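Local coordinates for enterochelin esterase (Salmonella enterica subsp. enterica serovar Typhimurium, PDB 3MGA), which probably hydrolyses the ester bonds of ferric enterobactin, the iron-loaded siderophore, so that its iron can be released inside the bacterial cell, at residues I206-Q211 with G292-Y297; L296-G299 with R305-C308; V284-S289 with G390-G395; V236-D241 with Q264-Q269. One frame throughout, in Å; residues are numbered along the deposited sequence.

Contacts 1, 3 and 4 involve the central sheet of an alpha/beta-hydrolase-like domain, and contact 2 the loop entering it. Strands 236-240, 204-207 and 284-288 lie side by side in this sheet. Contacts 1, 2 and 4 lie on one face, under helices 290-301 and 256-273; contact 3 lies on the opposite face, under helix 385-399. Contact 3 holds Ser289, the probable nucleophile, and contact 1 packs on the helix that follows it; their centres are about 9 Å apart. Contact 2 closes the far part of that helix, its centre about 10 Å from that of contact 1. Contact 4 is about 17 Å from contact 3, centre to centre, but adjoins contact 2, where Arg305 CD lies 3.9 Å from Leu267 CD1.

Contact 1 (I206-Q211 with G292-Y297); sequences ILLDGQ and GLSALY
Leu208, the residue just after strand 204-207, sends its side chain straight at helix 290-301 and lands on Ser294. The touching atom is one methyl: Leu208 CD1 lies 4.0 Å from Ser294 CB, and it comes within 4.4 Å of Ala295 N. CG stands beside the backbone N, anti to the carbonyl carbon (chi1 -61°), and the nearly extended second torsion carries CD1 out to the helix. Leucine suits this buried spot because its branched end also reaches Phe258 and Trp259 of helix 256-273. Ser294 gives its CB to the leucine, while its OG is held by Trp259 NE1. Ala295 is packed less closely here: its CB faces the strand end but meets Val285 instead. Away from this apolar spot the segment turns polar, towards the partly exposed Gln211. Gln211 NE2 donates to Asp209 OD1 at 3.3 Å and 163°, and OD1 also takes a salt bridge from Arg248, two partners that probably limit the rotation of the carboxylate. A strand end packed beside the helix behind a GxSxG turn is typical of the alpha/beta-hydrolase fold, where the corresponding loop often helps form the oxyanion hole.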
loop_
_atom_site.group_PDB
_atom_site.type_symbol
_atom_site.label_atom_id
_atom_site.label_comp_id
_atom_site.label_asym_id
_atom_site.label_seq_id
_atom_site.Cartn_x
_atom_site.Cartn_y
_atom_site.Cartn_z
ATOM N N ILE A 206 0.151 -12.265 10.492
ATOM C CA ILE A 206 -1.123 -11.571 10.438
ATOM C C ILE A 206 -1.057 -10.366 9.512
ATOM O O ILE A 206 -0.207 -9.486 9.668
ATOM C CB ILE A 206 -1.568 -11.103 11.820
ATOM C CG1 ILE A 206 -1.785 -12.307 12.739
ATOM C CG2 ILE A 206 -2.856 -10.299 11.713
ATOM C CD1 ILE A 206 -2.236 -11.918 14.139
ATOM N N LEU A 207 -1.961 -10.335 8.540
ATOM C CA LEU A 207 -2.033 -9.230 7.603
ATOM C C LEU A 207 -3.306 -8.426 7.795
ATOM O O LEU A 207 -4.418 -8.940 7.629
ATOM C CB LEU A 207 -1.909 -9.705 6.156
ATOM C CG LEU A 207 -0.511 -10.066 5.636
ATOM C CD1 LEU A 207 0.140 -11.188 6.416
ATOM C CD2 LEU A 207 -0.610 -10.443 4.174
ATOM N N LEU A 208 -3.133 -7.156 8.141
ATOM C CA LEU A 208 -4.255 -6.259 8.339
ATOM C C LEU A 208 -4.757 -5.842 6.955
ATOM O O LEU A 208 -4.092 -6.115 5.953
ATOM C CB LEU A 208 -3.835 -5.075 9.201
ATOM C CG LEU A 208 -3.363 -5.487 10.600
ATOM C CD1 LEU A 208 -2.746 -4.298 11.340
ATOM C CD2 LEU A 208 -4.513 -6.133 11.422
ATOM N N ASP A 209 -5.919 -5.193 6.891
ATOM C CA ASP A 209 -6.527 -4.841 5.609
ATOM C C ASP A 209 -6.609 -6.103 4.746
ATOM O O ASP A 209 -6.322 -6.093 3.547
ATOM C CB ASP A 209 -5.774 -3.700 4.927
ATOM C CG ASP A 209 -6.024 -2.353 5.604
ATOM O OD1 ASP A 209 -7.199 -2.042 5.893
ATOM O OD2 ASP A 209 -5.064 -1.590 5.824
ATOM N N GLY A 210 -7.016 -7.195 5.385
ATOM C CA GLY A 210 -7.137 -8.493 4.729
ATOM C C GLY A 210 -8.054 -8.517 3.522
ATOM O O GLY A 210 -7.818 -9.263 2.570
ATOM N N GLN A 211 -9.111 -7.708 3.565
ATOM C CA GLN A 211 -10.063 -7.637 2.467
ATOM C C GLN A 211 -9.353 -7.268 1.151
ATOM O O GLN A 211 -9.636 -7.849 0.101
ATOM C CB GLN A 211 -11.216 -6.666 2.789
ATOM C CG GLN A 211 -10.866 -5.166 2.896
ATOM C CD GLN A 211 -9.888 -4.801 4.021
ATOM O OE1 GLN A 211 -9.697 -5.553 4.970
ATOM N NE2 GLN A 211 -9.276 -3.617 3.909
ATOM N N GLY A 292 0.141 -0.165 9.616
ATOM C CA GLY A 292 1.559 -0.171 9.992
ATOM C C GLY A 292 1.726 0.318 11.415
ATOM O O GLY A 292 2.519 -0.227 12.192
ATOM N N LEU A 293 0.965 1.351 11.742
ATOM C CA LEU A 293 0.962 1.926 13.070
ATOM C C LEU A 293 0.458 0.890 14.060
ATOM O O LEU A 293 1.047 0.684 15.126
ATOM C CB LEU A 293 0.046 3.167 13.096
ATOM C CG LEU A 293 -0.290 3.842 14.429
ATOM C CD1 LEU A 293 0.944 4.368 15.147
ATOM C CD2 LEU A 293 -1.290 4.975 14.176
ATOM N N SER A 294 -0.626 0.225 13.690
ATOM C CA SER A 294 -1.232 -0.777 14.545
ATOM C C SER A 294 -0.307 -1.983 14.736
ATOM O O SER A 294 -0.238 -2.527 15.830
ATOM C CB SER A 294 -2.584 -1.225 13.973
ATOM O OG SER A 294 -3.378 -1.837 14.976
ATOM N N ALA A 295 0.408 -2.391 13.687
ATOM C CA ALA A 295 1.317 -3.552 13.796
ATOM C C ALA A 295 2.476 -3.278 14.756
ATOM O O ALA A 295 2.839 -4.138 15.537
ATOM C CB ALA A 295 1.843 -3.983 12.419
ATOM N N LEU A 296 3.059 -2.082 14.691
ATOM C CA LEU A 296 4.150 -1.728 15.591
ATOM C C LEU A 296 3.583 -1.653 17.008
ATOM O O LEU A 296 4.162 -2.188 17.954
ATOM C CB LEU A 296 4.795 -0.398 15.197
ATOM C CG LEU A 296 5.954 0.057 16.092
ATOM C CD1 LEU A 296 7.101 -0.967 16.095
ATOM C CD2 LEU A 296 6.451 1.425 15.667
ATOM N N TYR A 297 2.443 -0.983 17.141
ATOM C CA TYR A 297 1.758 -0.859 18.419
ATOM C C TYR A 297 1.575 -2.239 19.047
ATOM O O TYR A 297 1.779 -2.410 20.249
ATOM C CB TYR A 297 0.415 -0.160 18.208
ATOM C CG TYR A 297 -0.493 -0.096 19.414
ATOM C CD1 TYR A 297 -1.455 -1.079 19.630
ATOM C CD2 TYR A 297 -0.425 0.954 20.309
ATOM C CE1 TYR A 297 -2.306 -1.027 20.705
ATOM C CE2 TYR A 297 -1.281 1.015 21.407
ATOM C CZ TYR A 297 -2.217 0.016 21.594
ATOM O OH TYR A 297 -3.073 0.055 22.669
#

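Contact 2 (L296-G299 with R305-C308); sequences LYAG and RFGC
The carbonyl oxygen of Phe306 is met by the backbone of Gly299, whose CA lies 3.4 Å from Phe306 O in a CA-H...O contact with an angle of 140° at the hydrogen. It is a weak polar contact, and it needs the two chains very close: the CA atoms of Gly299 and Phe306 are 5.0 Å apart. The glycine suits the place in that it offers a CA hydrogen to the carbonyl oxygen.

Beside this touch the Phe306 ring closes on Ala298. CG stands beside the backbone N, anti to the carbonyl carbon (chi1 -49°), which swings the ring back to the helix. One ring corner does the touching: Phe306 CD2 is 4.1 Å from Ala298 CB. Ala298 O meets the same corner at the ring edge, near its plane, where the C-H groups carry slight positive charge. A short alanine side chain lets so large a ring settle close to the helix backbone. One face of the ring is covered from within its own segment, by Arg305 CG 3.6 Å above the plane and over the centre.

Around the pair, Phe306 stacks edge-to-face with Trp259 of helix 256-273 and packs on Val285 of strand 284-288. The contact thus folds the chain leading into strand 308-312 back against helix 290-301, with helix 256-273 and the sheet closing round the ring.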
loop_
_atom_site.group_PDB
_atom_site.type_symbol
_atom_site.label_atom_id
_atom_site.label_comp_id
_atom_site.label_asym_id
_atom_site.label_seq_id
_atom_site.Cartn_x
_atom_site.Cartn_y
_atom_site.Cartn_z
ATOM N N LEU A 296 3.059 -2.082 14.691
ATOM C CA LEU A 296 4.150 -1.728 15.591
ATOM C C LEU A 296 3.583 -1.653 17.008
ATOM O O LEU A 296 4.162 -2.188 17.954
ATOM C CB LEU A 296 4.795 -0.398 15.197
ATOM C CG LEU A 296 5.954 0.057 16.092
ATOM C CD1 LEU A 296 7.101 -0.967 16.095
ATOM C CD2 LEU A 296 6.451 1.425 15.667
ATOM N N TYR A 297 2.443 -0.983 17.141
ATOM C CA TYR A 297 1.758 -0.859 18.419
ATOM C C TYR A 297 1.575 -2.239 19.047
ATOM O O TYR A 297 1.779 -2.410 20.249
ATOM C CB TYR A 297 0.415 -0.160 18.208
ATOM C CG TYR A 297 -0.493 -0.096 19.414
ATOM C CD1 TYR A 297 -1.455 -1.079 19.630
ATOM C CD2 TYR A 297 -0.425 0.954 20.309
ATOM C CE1 TYR A 297 -2.306 -1.027 20.705
ATOM C CE2 TYR A 297 -1.281 1.015 21.407
ATOM C CZ TYR A 297 -2.217 0.016 21.594
ATOM O OH TYR A 297 -3.073 0.055 22.669
ATOM N N ALA A 298 1.205 -3.219 18.224
ATOM C CA ALA A 298 1.012 -4.598 18.692
ATOM C C ALA A 298 2.328 -5.186 19.195
ATOM O O ALA A 298 2.389 -5.732 20.284
ATOM C CB ALA A 298 0.443 -5.468 17.578
ATOM N N GLY A 299 3.375 -5.076 18.383
ATOM C CA GLY A 299 4.691 -5.579 18.755
ATOM C C GLY A 299 5.248 -4.898 19.991
ATOM O O GLY A 299 5.904 -5.540 20.823
ATOM N N ARG A 305 3.966 -12.162 22.139
ATOM C CA ARG A 305 3.111 -12.812 21.153
ATOM C C ARG A 305 3.446 -12.359 19.728
ATOM O O ARG A 305 3.404 -13.171 18.797
ATOM C CB ARG A 305 1.650 -12.522 21.478
ATOM C CG ARG A 305 0.604 -13.069 20.498
ATOM C CD ARG A 305 0.572 -14.596 20.355
ATOM N NE ARG A 305 1.632 -15.126 19.497
ATOM C CZ ARG A 305 1.738 -16.407 19.133
ATOM N NH1 ARG A 305 0.848 -17.308 19.538
ATOM N NH2 ARG A 305 2.740 -16.788 18.352
ATOM N N PHE A 306 3.778 -11.080 19.556
ATOM C CA PHE A 306 4.100 -10.547 18.230
ATOM C C PHE A 306 5.515 -9.974 18.234
ATOM O O PHE A 306 5.728 -8.813 18.593
ATOM C CB PHE A 306 3.085 -9.468 17.821
ATOM C CG PHE A 306 1.647 -9.879 18.012
ATOM C CD1 PHE A 306 1.072 -10.849 17.207
ATOM C CD2 PHE A 306 0.864 -9.274 18.987
ATOM C CE1 PHE A 306 -0.251 -11.228 17.374
ATOM C CE2 PHE A 306 -0.468 -9.642 19.158
ATOM C CZ PHE A 306 -1.024 -10.620 18.345
ATOM N N GLY A 307 6.481 -10.789 17.824
ATOM C CA GLY A 307 7.880 -10.380 17.812
ATOM C C GLY A 307 8.373 -9.760 16.524
ATOM O O GLY A 307 9.438 -9.143 16.505
ATOM N N CYS A 308 7.607 -9.913 15.448
ATOM C CA CYS A 308 7.997 -9.376 14.149
ATOM C C CYS A 308 6.970 -8.366 13.645
ATOM O O CYS A 308 5.785 -8.665 13.546
ATOM C CB CYS A 308 8.157 -10.519 13.139
ATOM S SG CYS A 308 9.296 -11.835 13.687
#

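Contact 3 (V284-S289 with G390-G395); sequences VVAGQS and GGLTQG
A small, buried and mostly apolar contact seats helix 385-399 on the central sheet: Leu392 rests on Ala286 and Gln288 of strand 284-288. The backbones approach at Ala286 and Leu392, whose CA atoms are 7.6 Å apart. Ala286 points at the helix, and its CB meets Leu392 CD2 at 4.3 Å; the short alanine suits a middle strand on which a helix must sit. Leu392 does not set out directly at the strand, but its end bends nearer, with CG roughly anti to the backbone N (chi1 -151°). Its branch spans neighbouring strands, touching Leu207 on one and Leu310 and Gln312 on another.

The end of the strand carries the start of the GxSxG sequence: Gly287 is still in it, Ser289 follows at the turn and Gly291 comes next, which fits the nucleophile elbow of alpha/beta-hydrolases. Ser289 has the strained backbone (phi 62°, psi -123°) expected of such a nucleophile, and its OG bonds to Ser315 OG and to a glycerol that probably comes from the crystallisation liquor. The helix lies across the sheet from helix 290-301, which follows this elbow.

Next to the elbow, the amide nitrogen of Gln288, NE2, comes to 4.4 Å from Leu392 CG, a loose touch. The buried amide has a partner at each end: Gln288 OE1 accepts from Trp213 NE1, and Gln288 NE2 makes a weak bond to Gln312 OE1.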
loop_
_atom_site.group_PDB
_atom_site.type_symbol
_atom_site.label_atom_id
_atom_site.label_comp_id
_atom_site.label_asym_id
_atom_site.label_seq_id
_atom_site.Cartn_x
_atom_site.Cartn_y
_atom_site.Cartn_z
ATOM N N VAL A 284 4.501 -12.771 12.826
ATOM C CA VAL A 284 4.430 -11.504 12.153
ATOM C C VAL A 284 3.087 -10.809 12.204
ATOM O O VAL A 284 2.038 -11.433 12.188
ATOM C CB VAL A 284 4.803 -11.660 10.659
ATOM C CG1 VAL A 284 4.472 -10.363 9.863
ATOM C CG2 VAL A 284 6.267 -12.051 10.515
ATOM N N VAL A 285 3.159 -9.491 12.285
ATOM C CA VAL A 285 2.011 -8.641 12.205
ATOM C C VAL A 285 2.461 -7.641 11.134
ATOM O O VAL A 285 3.481 -6.957 11.280
ATOM C CB VAL A 285 1.645 -8.004 13.534
ATOM C CG1 VAL A 285 0.534 -7.010 13.334
ATOM C CG2 VAL A 285 1.219 -9.101 14.542
ATOM N N ALA A 286 1.738 -7.621 10.024
ATOM C CA ALA A 286 2.077 -6.757 8.907
ATOM C C ALA A 286 0.891 -5.889 8.536
ATOM O O ALA A 286 -0.241 -6.357 8.513
ATOM C CB ALA A 286 2.521 -7.619 7.705
ATOM N N GLY A 287 1.151 -4.624 8.238
ATOM C CA GLY A 287 0.086 -3.694 7.866
ATOM C C GLY A 287 0.597 -2.445 7.171
ATOM O O GLY A 287 1.792 -2.143 7.216
ATOM N N GLN A 288 -0.316 -1.715 6.526
ATOM C CA GLN A 288 0.030 -0.503 5.809
ATOM C C GLN A 288 -0.790 0.676 6.307
ATOM O O GLN A 288 -1.966 0.529 6.631
ATOM C CB GLN A 288 -0.227 -0.674 4.311
ATOM C CG GLN A 288 0.325 -1.954 3.718
ATOM C CD GLN A 288 -0.515 -3.166 4.047
ATOM O OE1 GLN A 288 -1.740 -3.093 4.065
ATOM N NE2 GLN A 288 0.140 -4.299 4.268
ATOM N N SER A 289 -0.162 1.851 6.344
ATOM C CA SER A 289 -0.823 3.087 6.763
ATOM C C SER A 289 -1.270 2.893 8.223
ATOM O O SER A 289 -0.411 2.595 9.061
ATOM C CB SER A 289 -1.956 3.414 5.789
ATOM O OG SER A 289 -2.388 4.748 5.937
ATOM N N GLY A 390 4.895 -5.481 -3.033
ATOM C CA GLY A 390 6.255 -6.013 -3.142
ATOM C C GLY A 390 6.998 -5.957 -1.825
ATOM O O GLY A 390 7.776 -6.846 -1.498
ATOM N N GLY A 391 6.767 -4.895 -1.065
ATOM C CA GLY A 391 7.425 -4.738 0.228
ATOM C C GLY A 391 6.850 -5.704 1.238
ATOM O O GLY A 391 7.499 -6.049 2.233
ATOM N N LEU A 392 5.625 -6.144 0.979
ATOM C CA LEU A 392 4.959 -7.069 1.867
ATOM C C LEU A 392 5.724 -8.401 1.801
ATOM O O LEU A 392 6.094 -8.961 2.828
ATOM C CB LEU A 392 3.500 -7.272 1.441
ATOM C CG LEU A 392 2.470 -7.612 2.527
ATOM C CD1 LEU A 392 1.170 -8.104 1.851
ATOM C CD2 LEU A 392 2.963 -8.641 3.511
ATOM N N THR A 393 5.975 -8.891 0.587
ATOM C CA THR A 393 6.671 -10.165 0.423
ATOM C C THR A 393 8.140 -10.059 0.801
ATOM O O THR A 393 8.696 -10.994 1.389
ATOM C CB THR A 393 6.531 -10.752 -1.003
ATOM O OG1 THR A 393 7.050 -9.827 -1.968
ATOM C CG2 THR A 393 5.083 -11.062 -1.309
ATOM N N GLN A 394 8.770 -8.931 0.471
ATOM C CA GLN A 394 10.178 -8.727 0.825
ATOM C C GLN A 394 10.334 -8.611 2.339
ATOM O O GLN A 394 11.306 -9.102 2.911
ATOM C CB GLN A 394 10.753 -7.488 0.146
ATOM C CG GLN A 394 12.216 -7.232 0.490
ATOM C CD GLN A 394 13.137 -8.354 0.045
ATOM O OE1 GLN A 394 13.362 -8.557 -1.150
ATOM N NE2 GLN A 394 13.725 -9.050 1.013
ATOM N N GLY A 395 9.366 -7.962 2.976
ATOM C CA GLY A 395 9.361 -7.777 4.416
ATOM C C GLY A 395 9.274 -9.081 5.172
ATOM O O GLY A 395 9.907 -9.240 6.200
#

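Contact 4 (V236-D241 with Q264-Q269); sequences VYLLID and QELLPQ
Between Leu238 and Ile240 on the strand and Leu266 and Leu267 on the helix lies no ring or amide; the touching groups are aliphatic, and a flat group nearby, Trp178 of strand 174-180, touches Leu266 from outside the pair. This is helix-on-sheet packing in an alpha/beta-hydrolase fold. Helix 256-273 belongs to a beta-alpha-beta crossover that leaves strand 236-240, passes over strand 204-207 and returns as strand 284-288. Strand and helix segments run roughly antiparallel, at 143°, with 11.5 Å between their axes, a spacing that long aliphatic side chains are needed to bridge.

Leu266 is the main bridge. Its CG is anti to the backbone N (chi1 -177°), as is that of Leu238, and the two side chains reach out tip to tip until Leu266 CD2 and Leu238 CD2 are 3.5 Å apart, a close fit. Ile240, two residues along on the same face of the strand, brings its CD1 end-on to the same methyl, so that Leu266 CD2 is also 3.7 Å from Ile240 CD1. Beta-branched isoleucine suits a strand, while its long arm still reaches the helix.

Pro268, with no N-H to give, marks a kink in the helix, which also has a wider pi-type turn at 264-266. Leu267 leans in beside Leu266, and its CD2 touches Leu238 CD2 at 4.2 Å.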
loop_
_atom_site.group_PDB
_atom_site.type_symbol
_atom_site.label_atom_id
_atom_site.label_comp_id
_atom_site.label_asym_id
_atom_site.label_seq_id
_atom_site.Cartn_x
_atom_site.Cartn_y
_atom_site.Cartn_z
ATOM N N VAL A 236 1.370 -20.047 8.040
ATOM C CA VAL A 236 -0.063 -19.900 8.218
ATOM C C VAL A 236 -0.339 -18.416 8.113
ATOM O O VAL A 236 0.117 -17.648 8.952
ATOM C CB VAL A 236 -0.519 -20.397 9.618
ATOM C CG1 VAL A 236 -2.001 -20.032 9.880
ATOM C CG2 VAL A 236 -0.281 -21.893 9.758
ATOM N N TYR A 237 -1.077 -18.011 7.082
ATOM C CA TYR A 237 -1.403 -16.600 6.857
ATOM C C TYR A 237 -2.836 -16.246 7.261
ATOM O O TYR A 237 -3.777 -16.884 6.821
ATOM C CB TYR A 237 -1.187 -16.250 5.388
ATOM C CG TYR A 237 0.243 -16.407 4.934
ATOM C CD1 TYR A 237 1.150 -15.358 5.047
ATOM C CD2 TYR A 237 0.690 -17.599 4.397
ATOM C CE1 TYR A 237 2.462 -15.498 4.634
ATOM C CE2 TYR A 237 1.999 -17.746 3.978
ATOM C CZ TYR A 237 2.881 -16.695 4.104
ATOM O OH TYR A 237 4.181 -16.846 3.693
ATOM N N LEU A 238 -2.982 -15.210 8.093
ATOM C CA LEU A 238 -4.278 -14.752 8.564
ATOM C C LEU A 238 -4.594 -13.329 8.085
ATOM O O LEU A 238 -3.985 -12.363 8.536
ATOM C CB LEU A 238 -4.291 -14.793 10.079
ATOM C CG LEU A 238 -5.579 -14.409 10.782
ATOM C CD1 LEU A 238 -6.719 -15.316 10.326
ATOM C CD2 LEU A 238 -5.380 -14.496 12.281
ATOM N N LEU A 239 -5.542 -13.196 7.164
ATOM C CA LEU A 239 -5.923 -11.874 6.671
ATOM C C LEU A 239 -7.164 -11.423 7.398
ATOM O O LEU A 239 -8.180 -12.120 7.372
ATOM C CB LEU A 239 -6.151 -11.880 5.165
ATOM C CG LEU A 239 -4.907 -11.901 4.272
ATOM C CD1 LEU A 239 -3.961 -13.035 4.603
ATOM C CD2 LEU A 239 -5.366 -11.983 2.819
ATOM N N ILE A 240 -7.087 -10.260 8.050
ATOM C CA ILE A 240 -8.227 -9.754 8.808
ATOM C C ILE A 240 -8.917 -8.589 8.104
ATOM O O ILE A 240 -8.281 -7.621 7.711
ATOM C CB ILE A 240 -7.824 -9.318 10.223
ATOM C CG1 ILE A 240 -7.019 -10.416 10.926
ATOM C CG2 ILE A 240 -9.069 -8.971 11.035
ATOM C CD1 ILE A 240 -6.571 -10.023 12.317
ATOM N N ASP A 241 -10.231 -8.698 7.964
ATOM C CA ASP A 241 -11.043 -7.669 7.321
ATOM C C ASP A 241 -11.150 -6.484 8.262
ATOM O O ASP A 241 -11.489 -6.657 9.442
ATOM C CB ASP A 241 -12.441 -8.236 7.050
ATOM C CG ASP A 241 -13.312 -7.325 6.218
ATOM O OD1 ASP A 241 -12.897 -6.208 5.869
ATOM O OD2 ASP A 241 -14.440 -7.744 5.902
ATOM N N GLN A 264 -7.181 -13.324 22.402
ATOM C CA GLN A 264 -8.102 -14.088 23.257
ATOM C C GLN A 264 -9.237 -14.811 22.522
ATOM O O GLN A 264 -9.728 -15.845 22.983
ATOM C CB GLN A 264 -8.730 -13.140 24.290
ATOM C CG GLN A 264 -7.730 -12.460 25.229
ATOM C CD GLN A 264 -8.374 -11.374 26.080
ATOM O OE1 GLN A 264 -9.409 -10.808 25.710
ATOM N NE2 GLN A 264 -7.748 -11.057 27.207
ATOM N N GLU A 265 -9.641 -14.267 21.383
ATOM C CA GLU A 265 -10.751 -14.814 20.617
ATOM C C GLU A 265 -10.348 -15.433 19.273
ATOM O O GLU A 265 -10.681 -16.586 19.005
ATOM C CB GLU A 265 -11.755 -13.690 20.337
ATOM C CG GLU A 265 -12.259 -12.933 21.572
ATOM C CD GLU A 265 -12.972 -11.630 21.210
ATOM O OE1 GLU A 265 -12.889 -11.199 20.036
ATOM O OE2 GLU A 265 -13.599 -11.025 22.102
ATOM N N LEU A 266 -9.631 -14.671 18.442
ATOM C CA LEU A 266 -9.272 -15.112 17.089
ATOM C C LEU A 266 -8.200 -16.201 16.988
ATOM O O LEU A 266 -8.443 -17.246 16.385
ATOM C CB LEU A 266 -8.855 -13.908 16.229
ATOM C CG LEU A 266 -8.514 -14.203 14.767
ATOM C CD1 LEU A 266 -9.715 -14.818 14.053
ATOM C CD2 LEU A 266 -8.035 -12.949 14.046
ATOM N N LEU A 267 -7.024 -15.957 17.561
ATOM C CA LEU A 267 -5.921 -16.922 17.493
ATOM C C LEU A 267 -6.257 -18.326 17.985
ATOM O O LEU A 267 -5.769 -19.302 17.407
ATOM C CB LEU A 267 -4.666 -16.400 18.214
ATOM C CG LEU A 267 -3.995 -15.158 17.606
ATOM C CD1 LEU A 267 -2.600 -14.978 18.204
ATOM C CD2 LEU A 267 -3.884 -15.269 16.102
ATOM N N PRO A 268 -7.063 -18.444 19.057
ATOM C CA PRO A 268 -7.411 -19.801 19.510
ATOM C C PRO A 268 -8.338 -20.494 18.504
ATOM O O PRO A 268 -8.263 -21.704 18.322
ATOM C CB PRO A 268 -8.101 -19.563 20.860
ATOM C CG PRO A 268 -7.592 -18.237 21.310
ATOM C CD PRO A 268 -7.466 -17.430 20.042
ATOM N N GLN A 269 -9.201 -19.720 17.854
ATOM C CA GLN A 269 -10.080 -20.276 16.832
ATOM C C GLN A 269 -9.229 -20.738 15.655
ATOM O O GLN A 269 -9.412 -21.843 15.141
ATOM C CB GLN A 269 -11.102 -19.245 16.347
ATOM C CG GLN A 269 -12.287 -18.955 17.266
ATOM C CD GLN A 269 -13.282 -20.107 17.335
ATOM O OE1 GLN A 269 -12.919 -21.248 17.646
ATOM N NE2 GLN A 269 -14.559 -19.804 17.073
#